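Local coordinates for ricin B-related lectin (Polyporus squamosus, PDB 5MUA), which binds galactose through a beta-trefoil lectin domain and carries a calcium-dependent, papain-like cysteine protease domain, here blocked by the inhibitor E-64, at residues B[178-183]-B[254-259]; B[211-216]-B[236-241]; B[248-253]-B[279-284]. One frame throughout, in Å; residues are numbered along the deposited sequence.

Contact 1: B[178-183]-B[254-259]; sequences LYLVLT and VERGNF
In the papain-like domain, the end of strand 246-255 and the turn after it pack against the chain that runs from strand 178-180 toward helix 184-194. V254 comes first. Its CG2 meets CG2 of V181 at 3.7 Å, and the two side chains cross at about a right angle. The carbonyl O of V254 also takes a hydrogen bond from a water that donates a second one to L182 O, so the water joins the two backbones. E255 points away and pairs with T263 and R184. R256 does most of the work. Its chain bends at chi3 (-145°), which lays the guanidinium beside V181 O. V181 O accepts two bonds in the guanidinium plane: R256 NE at 2.8 Å, above the carbonyl plane, and R256 NH2 at 3.0 Å, within it. CG2 of T183 covers one face of that group, lying 3.4 Å from NH1. NH1 itself is bonded to Y10 OH, in the lectin part of the chain. The ring of F259 then swings back. V181 CG2 thus touches both V254 and F259, with F259 CE1 lying 3.7 Å from V181 CG2.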
loop_
_atom_site.group_PDB
_atom_site.type_symbol
_atom_site.label_atom_id
_atom_site.label_comp_id
_atom_site.label_asym_id
_atom_site.label_seq_id
_atom_site.Cartn_x
_atom_site.Cartn_y
_atom_site.Cartn_z
ATOM N N LEU B 178 -8.387 6.624 15.557
ATOM C CA LEU B 178 -7.451 7.428 16.308
ATOM C C LEU B 178 -6.139 7.346 15.593
ATOM O O LEU B 178 -5.649 6.244 15.316
ATOM C CB LEU B 178 -7.271 6.871 17.724
ATOM C CG LEU B 178 -6.294 7.683 18.601
ATOM C CD1 LEU B 178 -6.810 9.108 18.845
ATOM C CD2 LEU B 178 -5.975 6.942 19.926
ATOM N N TYR B 179 -5.619 8.504 15.232
ATOM C CA TYR B 179 -4.370 8.565 14.470
ATOM C C TYR B 179 -3.214 9.200 15.249
ATOM O O TYR B 179 -3.379 10.291 15.806
ATOM C CB TYR B 179 -4.590 9.386 13.211
ATOM C CG TYR B 179 -5.448 8.711 12.216
ATOM C CD1 TYR B 179 -4.925 7.816 11.338
ATOM C CD2 TYR B 179 -6.866 8.876 12.244
ATOM C CE1 TYR B 179 -5.726 7.148 10.412
ATOM C CE2 TYR B 179 -7.667 8.265 11.280
ATOM C CZ TYR B 179 -7.076 7.386 10.370
ATOM O OH TYR B 179 -7.849 6.741 9.451
ATOM N N LEU B 180 -2.035 8.598 15.157
ATOM C CA LEU B 180 -0.764 9.266 15.506
ATOM C C LEU B 180 -0.324 10.135 14.343
ATOM O O LEU B 180 -0.328 9.713 13.177
ATOM C CB LEU B 180 0.348 8.308 15.863
ATOM C CG LEU B 180 1.751 8.904 16.121
ATOM C CD1 LEU B 180 1.612 9.799 17.374
ATOM C CD2 LEU B 180 2.725 7.752 16.394
ATOM N N VAL B 181 0.022 11.357 14.662
ATOM C CA VAL B 181 0.541 12.299 13.666
ATOM C C VAL B 181 2.056 12.169 13.762
ATOM O O VAL B 181 2.673 12.435 14.800
ATOM C CB VAL B 181 0.096 13.761 13.966
ATOM C CG1 VAL B 181 0.805 14.772 13.070
ATOM C CG2 VAL B 181 -1.408 13.925 13.866
ATOM N N LEU B 182 2.685 11.779 12.644
ATOM C CA LEU B 182 4.116 11.593 12.603
ATOM C C LEU B 182 4.852 12.891 12.400
ATOM O O LEU B 182 4.310 13.824 11.818
ATOM C CB LEU B 182 4.482 10.687 11.405
ATOM C CG LEU B 182 3.843 9.302 11.578
ATOM C CD1 LEU B 182 4.059 8.572 10.267
ATOM C CD2 LEU B 182 4.431 8.503 12.745
ATOM N N THR B 183 6.124 12.884 12.773
ATOM C CA THR B 183 7.016 13.991 12.457
ATOM C C THR B 183 7.584 13.823 11.063
ATOM O O THR B 183 7.580 12.731 10.462
ATOM C CB THR B 183 8.226 14.054 13.411
ATOM O OG1 THR B 183 9.021 12.881 13.284
ATOM C CG2 THR B 183 7.770 14.209 14.925
ATOM N N VAL B 254 -1.012 15.713 8.268
ATOM C CA VAL B 254 -1.209 16.953 9.041
ATOM C C VAL B 254 0.007 17.144 9.857
ATOM O O VAL B 254 0.779 16.237 10.087
ATOM C CB VAL B 254 -2.529 17.025 9.860
ATOM C CG1 VAL B 254 -3.737 16.773 8.993
ATOM C CG2 VAL B 254 -2.568 16.049 11.002
ATOM N N GLU B 255 0.211 18.389 10.277
ATOM C CA GLU B 255 1.448 18.810 10.896
ATOM C C GLU B 255 1.272 18.722 12.403
ATOM O O GLU B 255 0.268 19.150 12.930
ATOM C CB GLU B 255 1.727 20.305 10.541
ATOM C CG GLU B 255 2.171 20.569 9.100
ATOM C CD GLU B 255 3.555 20.036 8.862
ATOM O OE1 GLU B 255 4.400 20.074 9.771
ATOM O OE2 GLU B 255 3.826 19.614 7.767
ATOM N N ARG B 256 2.296 18.241 13.086
ATOM C CA ARG B 256 2.312 18.361 14.536
ATOM C C ARG B 256 2.207 19.724 15.128
ATOM O O ARG B 256 1.521 19.890 16.129
ATOM C CB ARG B 256 3.489 17.661 15.126
ATOM C CG ARG B 256 2.947 16.389 15.730
ATOM C CD ARG B 256 4.035 15.766 16.408
ATOM N NE ARG B 256 3.976 14.337 16.332
ATOM C CZ ARG B 256 4.878 13.609 16.947
ATOM N NH1 ARG B 256 5.781 14.255 17.725
ATOM N NH2 ARG B 256 4.813 12.290 16.868
ATOM N N GLY B 257 2.832 20.695 14.492
ATOM C CA GLY B 257 2.745 22.109 15.003
ATOM C C GLY B 257 1.419 22.741 14.740
ATOM O O GLY B 257 1.068 23.767 15.336
ATOM N N ASN B 258 0.638 22.175 13.819
ATOM C CA ASN B 258 -0.664 22.713 13.545
ATOM C C ASN B 258 -1.504 21.681 12.835
ATOM O O ASN B 258 -1.366 21.490 11.601
ATOM C CB ASN B 258 -0.565 23.946 12.644
ATOM C CG ASN B 258 -1.916 24.598 12.396
ATOM O OD1 ASN B 258 -3.016 24.062 12.673
ATOM N ND2 ASN B 258 -1.842 25.792 11.884
ATOM N N PHE B 259 -2.422 21.087 13.582
ATOM C CA PHE B 259 -3.095 19.915 13.090
ATOM C C PHE B 259 -4.094 20.286 11.993
ATOM O O PHE B 259 -4.579 19.398 11.336
ATOM C CB PHE B 259 -3.862 19.236 14.201
ATOM C CG PHE B 259 -3.017 18.602 15.258
ATOM C CD1 PHE B 259 -2.042 17.679 14.933
ATOM C CD2 PHE B 259 -3.317 18.816 16.610
ATOM C CE1 PHE B 259 -1.300 17.026 15.915
ATOM C CE2 PHE B 259 -2.592 18.163 17.589
ATOM C CZ PHE B 259 -1.582 17.268 17.241
HETATM O O HOH W 1 2.535 14.051 9.859
#

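Contact 2: B[211-216]-B[236-241]; sequences FATVFK and CGLMFG. With E64 (N-[N-[1-hydroxycarboxyethyl-carbonyl]leucylamino-butyl]-guanidine), chain K.
Helix segment 211-216 and strand segment 237-241 run nearly antiparallel, at 169°, with their axes 8.6 Å apart at the closest point. L238 points at the helix and fills the middle of the contact. Its CG is anti to the backbone N, which sends both methyls to the helix. CD1 presses on CB of A212 at 3.4 Å, tighter than usual for two carbons. CD2 lies near OG1 of T213, whose hydroxyl is bonded to D209 O within the helix. K216 reaches the residue just before the strand with chi1 to chi3 all anti, and its CD crosses above CB of L238. Only chi4 bends (60°), and this turns NZ down to C236 O at 2.8 Å. NZ lies in the carbonyl plane, at a C=O...N angle of 160°. The amine is thereby held on a backbone oxygen. C236 SG, anti to its own N, sits under the backbone of K216, 3.9 Å from its CA. It also makes an oblique sulfur-aromatic contact with the ring of F215, 5.0 Å from the centroid. At the other end of the strand, F240 offers a ring face to the leucyl part of E64, with C9 over the ring centre. The arrangement is that of a papain-like fold: a central helix that begins at C208 packs on the sheet whose far end lines the inhibitor pocket.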
loop_
_atom_site.group_PDB
_atom_site.type_symbol
_atom_site.label_atom_id
_atom_site.label_comp_id
_atom_site.label_asym_id
_atom_site.label_seq_id
_atom_site.Cartn_x
_atom_site.Cartn_y
_atom_site.Cartn_z
ATOM N N PHE B 211 3.828 4.672 -6.499
ATOM C CA PHE B 211 4.624 5.340 -5.480
ATOM C C PHE B 211 3.752 5.711 -4.306
ATOM O O PHE B 211 4.174 5.439 -3.167
ATOM C CB PHE B 211 5.303 6.585 -6.021
ATOM C CG PHE B 211 6.515 6.288 -6.877
ATOM C CD1 PHE B 211 7.769 6.130 -6.303
ATOM C CD2 PHE B 211 6.383 6.104 -8.256
ATOM C CE1 PHE B 211 8.865 5.809 -7.062
ATOM C CE2 PHE B 211 7.486 5.808 -9.040
ATOM C CZ PHE B 211 8.734 5.630 -8.425
ATOM N N ALA B 212 2.583 6.315 -4.546
ATOM C CA ALA B 212 1.752 6.788 -3.465
ATOM C C ALA B 212 1.113 5.637 -2.636
ATOM O O ALA B 212 1.018 5.657 -1.407
ATOM C CB ALA B 212 0.721 7.794 -3.958
ATOM N N THR B 213 0.698 4.616 -3.356
ATOM C CA THR B 213 0.075 3.459 -2.690
ATOM C C THR B 213 1.105 2.666 -1.929
ATOM O O THR B 213 0.828 2.232 -0.820
ATOM C CB THR B 213 -0.647 2.566 -3.727
ATOM O OG1 THR B 213 -1.708 3.308 -4.252
ATOM C CG2 THR B 213 -1.258 1.296 -3.061
ATOM N N VAL B 214 2.271 2.403 -2.518
ATOM C CA VAL B 214 3.297 1.636 -1.891
ATOM C C VAL B 214 3.801 2.413 -0.640
ATOM O O VAL B 214 4.008 1.787 0.394
ATOM C CB VAL B 214 4.466 1.255 -2.844
ATOM C CG1 VAL B 214 5.646 0.658 -2.096
ATOM C CG2 VAL B 214 3.962 0.244 -3.873
ATOM N N PHE B 215 4.021 3.719 -0.772
ATOM C CA PHE B 215 4.477 4.493 0.403
ATOM C C PHE B 215 3.466 4.385 1.554
ATOM O O PHE B 215 3.895 4.156 2.723
ATOM C CB PHE B 215 4.843 5.944 0.080
ATOM C CG PHE B 215 5.403 6.680 1.263
ATOM C CD1 PHE B 215 6.519 6.176 1.899
ATOM C CD2 PHE B 215 4.783 7.821 1.750
ATOM C CE1 PHE B 215 7.043 6.809 3.030
ATOM C CE2 PHE B 215 5.270 8.436 2.888
ATOM C CZ PHE B 215 6.433 7.951 3.464
ATOM N N LYS B 216 2.186 4.517 1.228
ATOM C CA LYS B 216 1.141 4.358 2.208
ATOM C C LYS B 216 1.209 3.041 2.943
ATOM O O LYS B 216 1.047 2.958 4.212
ATOM C CB LYS B 216 -0.234 4.709 1.673
ATOM C CG LYS B 216 -1.341 4.542 2.684
ATOM C CD LYS B 216 -2.663 5.155 2.272
ATOM C CE LYS B 216 -3.741 4.724 3.272
ATOM N NZ LYS B 216 -3.442 5.163 4.665
ATOM N N CYS B 236 -1.414 8.501 7.219
ATOM C CA CYS B 236 -0.680 8.658 5.975
ATOM C C CYS B 236 -1.747 8.686 4.892
ATOM O O CYS B 236 -2.285 7.671 4.535
ATOM C CB CYS B 236 0.287 7.497 5.725
ATOM S SG CYS B 236 1.199 7.694 4.169
ATOM N N GLY B 237 -2.033 9.852 4.396
ATOM C CA GLY B 237 -3.049 10.016 3.350
ATOM C C GLY B 237 -2.576 9.657 1.952
ATOM O O GLY B 237 -1.382 9.796 1.623
ATOM N N LEU B 238 -3.531 9.189 1.182
ATOM C CA LEU B 238 -3.421 9.013 -0.285
ATOM C C LEU B 238 -4.366 10.014 -0.939
ATOM O O LEU B 238 -5.516 10.176 -0.461
ATOM C CB LEU B 238 -3.785 7.598 -0.700
ATOM C CG LEU B 238 -3.826 7.277 -2.203
ATOM C CD1 LEU B 238 -2.443 7.498 -2.802
ATOM C CD2 LEU B 238 -4.172 5.830 -2.372
ATOM N N MET B 239 -3.887 10.718 -1.985
ATOM C CA MET B 239 -4.742 11.604 -2.750
ATOM C C MET B 239 -4.482 11.352 -4.258
ATOM O O MET B 239 -3.394 11.059 -4.642
ATOM C CB MET B 239 -4.426 13.096 -2.437
ATOM C CG MET B 239 -5.492 13.738 -1.633
ATOM S SD MET B 239 -4.879 15.384 -1.272
ATOM C CE MET B 239 -6.015 15.592 0.089
ATOM N N PHE B 240 -5.539 11.374 -5.044
ATOM C CA PHE B 240 -5.478 11.532 -6.492
ATOM C C PHE B 240 -6.054 12.916 -6.767
ATOM O O PHE B 240 -7.164 13.284 -6.299
ATOM C CB PHE B 240 -6.383 10.510 -7.202
ATOM C CG PHE B 240 -5.907 9.096 -7.186
ATOM C CD1 PHE B 240 -4.754 8.663 -6.534
ATOM C CD2 PHE B 240 -6.627 8.167 -7.951
ATOM C CE1 PHE B 240 -4.358 7.349 -6.578
ATOM C CE2 PHE B 240 -6.216 6.830 -8.012
ATOM C CZ PHE B 240 -5.088 6.432 -7.310
ATOM N N GLY B 241 -5.312 13.693 -7.533
ATOM C CA GLY B 241 -5.781 15.009 -7.921
ATOM C C GLY B 241 -5.374 15.364 -9.337
ATOM O O GLY B 241 -4.654 14.609 -9.998
HETATM C C1 E64 K . 2.365 10.211 -12.510
HETATM O O1 E64 K . 3.154 9.283 -12.658
HETATM O O2 E64 K . 2.716 11.427 -12.366
HETATM C C2 E64 K . 0.929 9.902 -12.370
HETATM C C3 E64 K . 0.518 8.876 -13.427
HETATM O O3 E64 K . 0.601 9.718 -14.566
HETATM C C4 E64 K . -0.873 8.385 -13.252
HETATM O O4 E64 K . -1.100 7.336 -12.745
HETATM N N1 E64 K . -1.839 9.181 -13.576
HETATM C C6 E64 K . -3.257 8.872 -13.468
HETATM C C7 E64 K . -4.084 9.495 -12.360
HETATM C C8 E64 K . -3.483 9.356 -10.969
HETATM C C9 E64 K . -3.639 7.918 -10.470
HETATM C C10 E64 K . -4.194 10.295 -10.091
HETATM C C11 E64 K . -4.004 8.728 -14.776
HETATM O O5 E64 K . -4.421 9.765 -15.266
HETATM N N2 E64 K . -4.193 7.566 -15.353
HETATM C C12 E64 K . -5.088 7.344 -16.506
HETATM C C13 E64 K . -6.206 6.387 -16.114
HETATM C C14 E64 K . -7.128 5.932 -17.274
HETATM C C15 E64 K . -8.581 6.289 -16.968
HETATM N N3 E64 K . -9.452 5.507 -17.853
HETATM C C16 E64 K . -10.770 5.437 -17.782
HETATM N N4 E64 K . -11.462 6.243 -16.953
HETATM N N5 E64 K . -11.416 4.485 -18.533
#

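Contact 3: B[248-253]-B[279-284]. With E64 (N-[N-[1-hydroxycarboxyethyl-carbonyl]leucylamino-butyl]-guanidine), chain K.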
loop_
_atom_site.group_PDB
_atom_site.type_symbol
_atom_site.label_atom_id
_atom_site.label_comp_id
_atom_site.label_asym_id
_atom_site.label_seq_id
_atom_site.Cartn_x
_atom_site.Cartn_y
_atom_site.Cartn_z
ATOM N N HIS B 248 -2.350 13.390 -10.881
ATOM C CA HIS B 248 -1.179 12.886 -10.130
ATOM C C HIS B 248 -1.655 12.331 -8.829
ATOM O O HIS B 248 -2.623 12.848 -8.280
ATOM C CB HIS B 248 -0.187 14.074 -9.854
ATOM C CG HIS B 248 1.165 13.690 -9.322
ATOM N ND1 HIS B 248 2.105 12.959 -10.019
ATOM C CD2 HIS B 248 1.756 14.001 -8.162
ATOM C CE1 HIS B 248 3.189 12.801 -9.298
ATOM N NE2 HIS B 248 2.993 13.417 -8.150
ATOM N N ALA B 249 -0.927 11.306 -8.366
ATOM C CA ALA B 249 -1.117 10.675 -7.082
ATOM C C ALA B 249 -0.003 11.032 -6.153
ATOM O O ALA B 249 1.145 11.041 -6.545
ATOM C CB ALA B 249 -1.210 9.139 -7.182
ATOM N N TYR B 250 -0.355 11.281 -4.883
ATOM C CA TYR B 250 0.628 11.788 -3.905
ATOM C C TYR B 250 0.065 11.524 -2.531
ATOM O O TYR B 250 -1.070 10.975 -2.373
ATOM C CB TYR B 250 0.922 13.329 -4.092
ATOM C CG TYR B 250 -0.315 14.149 -4.351
ATOM C CD1 TYR B 250 -0.935 14.148 -5.614
ATOM C CD2 TYR B 250 -0.920 14.888 -3.353
ATOM C CE1 TYR B 250 -2.115 14.845 -5.859
ATOM C CE2 TYR B 250 -2.113 15.600 -3.577
ATOM C CZ TYR B 250 -2.703 15.605 -4.829
ATOM O OH TYR B 250 -3.864 16.297 -5.049
ATOM N N ASN B 251 0.880 11.800 -1.543
ATOM C CA ASN B 251 0.487 11.524 -0.161
ATOM C C ASN B 251 0.275 12.845 0.617
ATOM O O ASN B 251 0.610 13.928 0.152
ATOM C CB ASN B 251 1.548 10.668 0.518
ATOM C CG ASN B 251 1.721 9.304 -0.154
ATOM O OD1 ASN B 251 2.706 9.045 -0.840
ATOM N ND2 ASN B 251 0.760 8.445 0.056
ATOM N N TRP B 252 -0.268 12.727 1.830
ATOM C CA TRP B 252 -0.582 13.888 2.607
ATOM C C TRP B 252 -0.669 13.552 4.085
ATOM O O TRP B 252 -0.920 12.392 4.473
ATOM C CB TRP B 252 -1.838 14.556 2.180
ATOM C CG TRP B 252 -3.111 13.719 2.307
ATOM C CD1 TRP B 252 -3.632 12.876 1.350
ATOM C CD2 TRP B 252 -4.036 13.700 3.401
ATOM N NE1 TRP B 252 -4.821 12.312 1.822
ATOM C CE2 TRP B 252 -5.097 12.838 3.056
ATOM C CE3 TRP B 252 -4.060 14.324 4.660
ATOM C CZ2 TRP B 252 -6.115 12.537 3.932
ATOM C CZ3 TRP B 252 -5.112 14.062 5.500
ATOM C CH2 TRP B 252 -6.131 13.198 5.133
ATOM N N PHE B 253 -0.518 14.603 4.873
ATOM C CA PHE B 253 -0.372 14.496 6.295
ATOM C C PHE B 253 -0.932 15.765 6.943
ATOM O O PHE B 253 -1.227 16.795 6.262
ATOM C CB PHE B 253 1.135 14.427 6.643
ATOM C CG PHE B 253 1.835 13.204 6.110
ATOM C CD1 PHE B 253 1.720 11.981 6.771
ATOM C CD2 PHE B 253 2.600 13.269 4.992
ATOM C CE1 PHE B 253 2.293 10.817 6.238
ATOM C CE2 PHE B 253 3.225 12.133 4.473
ATOM C CZ PHE B 253 3.077 10.912 5.106
ATOM N N TYR B 279 -2.097 20.628 -7.658
ATOM C CA TYR B 279 -3.169 19.636 -7.893
ATOM C C TYR B 279 -4.294 19.867 -6.979
ATOM O O TYR B 279 -4.101 20.267 -5.798
ATOM C CB TYR B 279 -2.666 18.195 -7.764
ATOM C CG TYR B 279 -1.618 17.847 -8.818
ATOM C CD1 TYR B 279 -1.988 17.621 -10.143
ATOM C CD2 TYR B 279 -0.291 17.730 -8.488
ATOM C CE1 TYR B 279 -1.033 17.332 -11.096
ATOM C CE2 TYR B 279 0.667 17.414 -9.446
ATOM C CZ TYR B 279 0.289 17.254 -10.732
ATOM O OH TYR B 279 1.218 16.932 -11.681
ATOM N N LYS B 280 -5.486 19.550 -7.472
ATOM C CA LYS B 280 -6.668 19.619 -6.666
ATOM C C LYS B 280 -7.257 18.238 -6.613
ATOM O O LYS B 280 -7.459 17.591 -7.666
ATOM C CB LYS B 280 -7.668 20.672 -7.165
ATOM C CG LYS B 280 -7.128 22.099 -7.203
ATOM C CD LYS B 280 -6.964 22.679 -5.776
ATOM C CE LYS B 280 -6.093 23.927 -5.727
ATOM N NZ LYS B 280 -6.663 25.008 -6.558
ATOM N N ALA B 281 -7.487 17.772 -5.394
ATOM C CA ALA B 281 -7.883 16.391 -5.137
ATOM C C ALA B 281 -9.324 16.036 -5.462
ATOM O O ALA B 281 -10.255 16.800 -5.189
ATOM C CB ALA B 281 -7.509 15.981 -3.712
ATOM N N TYR B 282 -9.501 14.883 -6.106
ATOM C CA TYR B 282 -10.816 14.304 -6.262
ATOM C C TYR B 282 -11.060 13.106 -5.394
ATOM O O TYR B 282 -12.227 12.717 -5.160
ATOM C CB TYR B 282 -11.165 14.027 -7.716
ATOM C CG TYR B 282 -10.219 13.121 -8.447
ATOM C CD1 TYR B 282 -10.391 11.707 -8.427
ATOM C CD2 TYR B 282 -9.201 13.641 -9.248
ATOM C CE1 TYR B 282 -9.521 10.879 -9.086
ATOM C CE2 TYR B 282 -8.337 12.781 -9.929
ATOM C CZ TYR B 282 -8.535 11.393 -9.876
ATOM O OH TYR B 282 -7.683 10.542 -10.544
ATOM N N PHE B 283 -9.989 12.514 -4.873
ATOM C CA PHE B 283 -10.060 11.316 -4.075
ATOM C C PHE B 283 -9.035 11.403 -2.934
ATOM O O PHE B 283 -7.891 11.773 -3.139
ATOM C CB PHE B 283 -9.846 10.073 -4.940
ATOM C CG PHE B 283 -9.391 8.888 -4.193
ATOM C CD1 PHE B 283 -10.209 8.289 -3.271
ATOM C CD2 PHE B 283 -8.128 8.358 -4.405
ATOM C CE1 PHE B 283 -9.772 7.188 -2.547
ATOM C CE2 PHE B 283 -7.701 7.238 -3.692
ATOM C CZ PHE B 283 -8.518 6.685 -2.723
ATOM N N GLY B 284 -9.474 11.097 -1.734
ATOM C CA GLY B 284 -8.575 10.876 -0.622
ATOM C C GLY B 284 -8.872 9.651 0.225
ATOM O O GLY B 284 -10.012 9.281 0.403
HETATM C C1 E64 K . 2.365 10.211 -12.510
HETATM O O1 E64 K . 3.154 9.283 -12.658
HETATM O O2 E64 K . 2.716 11.427 -12.366
HETATM C C2 E64 K . 0.929 9.902 -12.370
HETATM C C3 E64 K . 0.518 8.876 -13.427
HETATM O O3 E64 K . 0.601 9.718 -14.566
HETATM C C4 E64 K . -0.873 8.385 -13.252
HETATM O O4 E64 K . -1.100 7.336 -12.745
HETATM N N1 E64 K . -1.839 9.181 -13.576
HETATM C C6 E64 K . -3.257 8.872 -13.468
HETATM C C7 E64 K . -4.084 9.495 -12.360
HETATM C C8 E64 K . -3.483 9.356 -10.969
HETATM C C9 E64 K . -3.639 7.918 -10.470
HETATM C C10 E64 K . -4.194 10.295 -10.091
HETATM C C11 E64 K . -4.004 8.728 -14.776
HETATM O O5 E64 K . -4.421 9.765 -15.266
HETATM N N2 E64 K . -4.193 7.566 -15.353
HETATM C C12 E64 K . -5.088 7.344 -16.506
HETATM C C13 E64 K . -6.206 6.387 -16.114
HETATM C C14 E64 K . -7.128 5.932 -17.274
HETATM C C15 E64 K . -8.581 6.289 -16.968
HETATM N N3 E64 K . -9.452 5.507 -17.853
HETATM C C16 E64 K . -10.770 5.437 -17.782
HETATM N N4 E64 K . -11.462 6.243 -16.953
HETATM N N5 E64 K . -11.416 4.485 -18.533
HETATM O O HOH W 2 -4.415 18.495 -3.664
#
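Y279 lies across the side chains that H248 and Y250 raise from the same face of strand 246-255. CB of H248 points at Y279 from the strand and sits over the face of the tyrosine ring, 3.5 Å from the centroid, a CH-pi contact. The closest atom there is CZ of Y279, 3.3 Å from H248 CB. With CG anti to the backbone N (chi1 -169°), the imidazole turns alongside the phenol ring. The two planes are near parallel, at 21°, but slid apart so that they barely overlap. Y250 takes the crowded position between N and C (chi1 43°), which lifts its ring toward Y279. Its ring also runs roughly parallel to that of Y279, again slid aside. CB of Y279 lies 3.5 Å from Y250 OH, and CB of A281 borders the same hydroxyl. Y250 OH donates to a water, at 2.7 Å, and that water donates to Y279 O. The phenol is buried, but water satisfies it and links it to the backbone just before strand 280-281. Y282 also takes the crowded position. Its OH comes 3.5 Å from C10 of E64, a methyl of the leucyl side chain. The chain turns a corner at Y282, and Y282 and F283 form a classic beta bulge facing F240. H248 ND1 donates in its ring plane to the carboxylate oxygen O2 of E64 at 2.9 Å, while NE2 bonds to E266. With both nitrogens engaged, the imidazole is fixed in rotation. Two acidic partners would favour its protonated form, consistent with a papain-like histidine facing C208.

From the N terminus, 178-183 comes first and waits for 254-259 to close contact 1, a loop of 70 intervening residues. Within that loop contact 2 opens at helix 208-226 and closes at strand 233-243. Contact 3 then starts on strand 246-255, still inside the contact 1 loop, and closes beyond it on strand 280-285, so contacts 1 and 3 cross. Contacts 2 and 3 follow in series. They touch directly: G241 O lies 2.8 Å from H248 N, a probable backbone hydrogen bond. Strand 233-243 neighbours strands 178-180, 246-255 and 280-285. Contact 1 lies toward the lectin part, while contacts 2 and 3 reach E64.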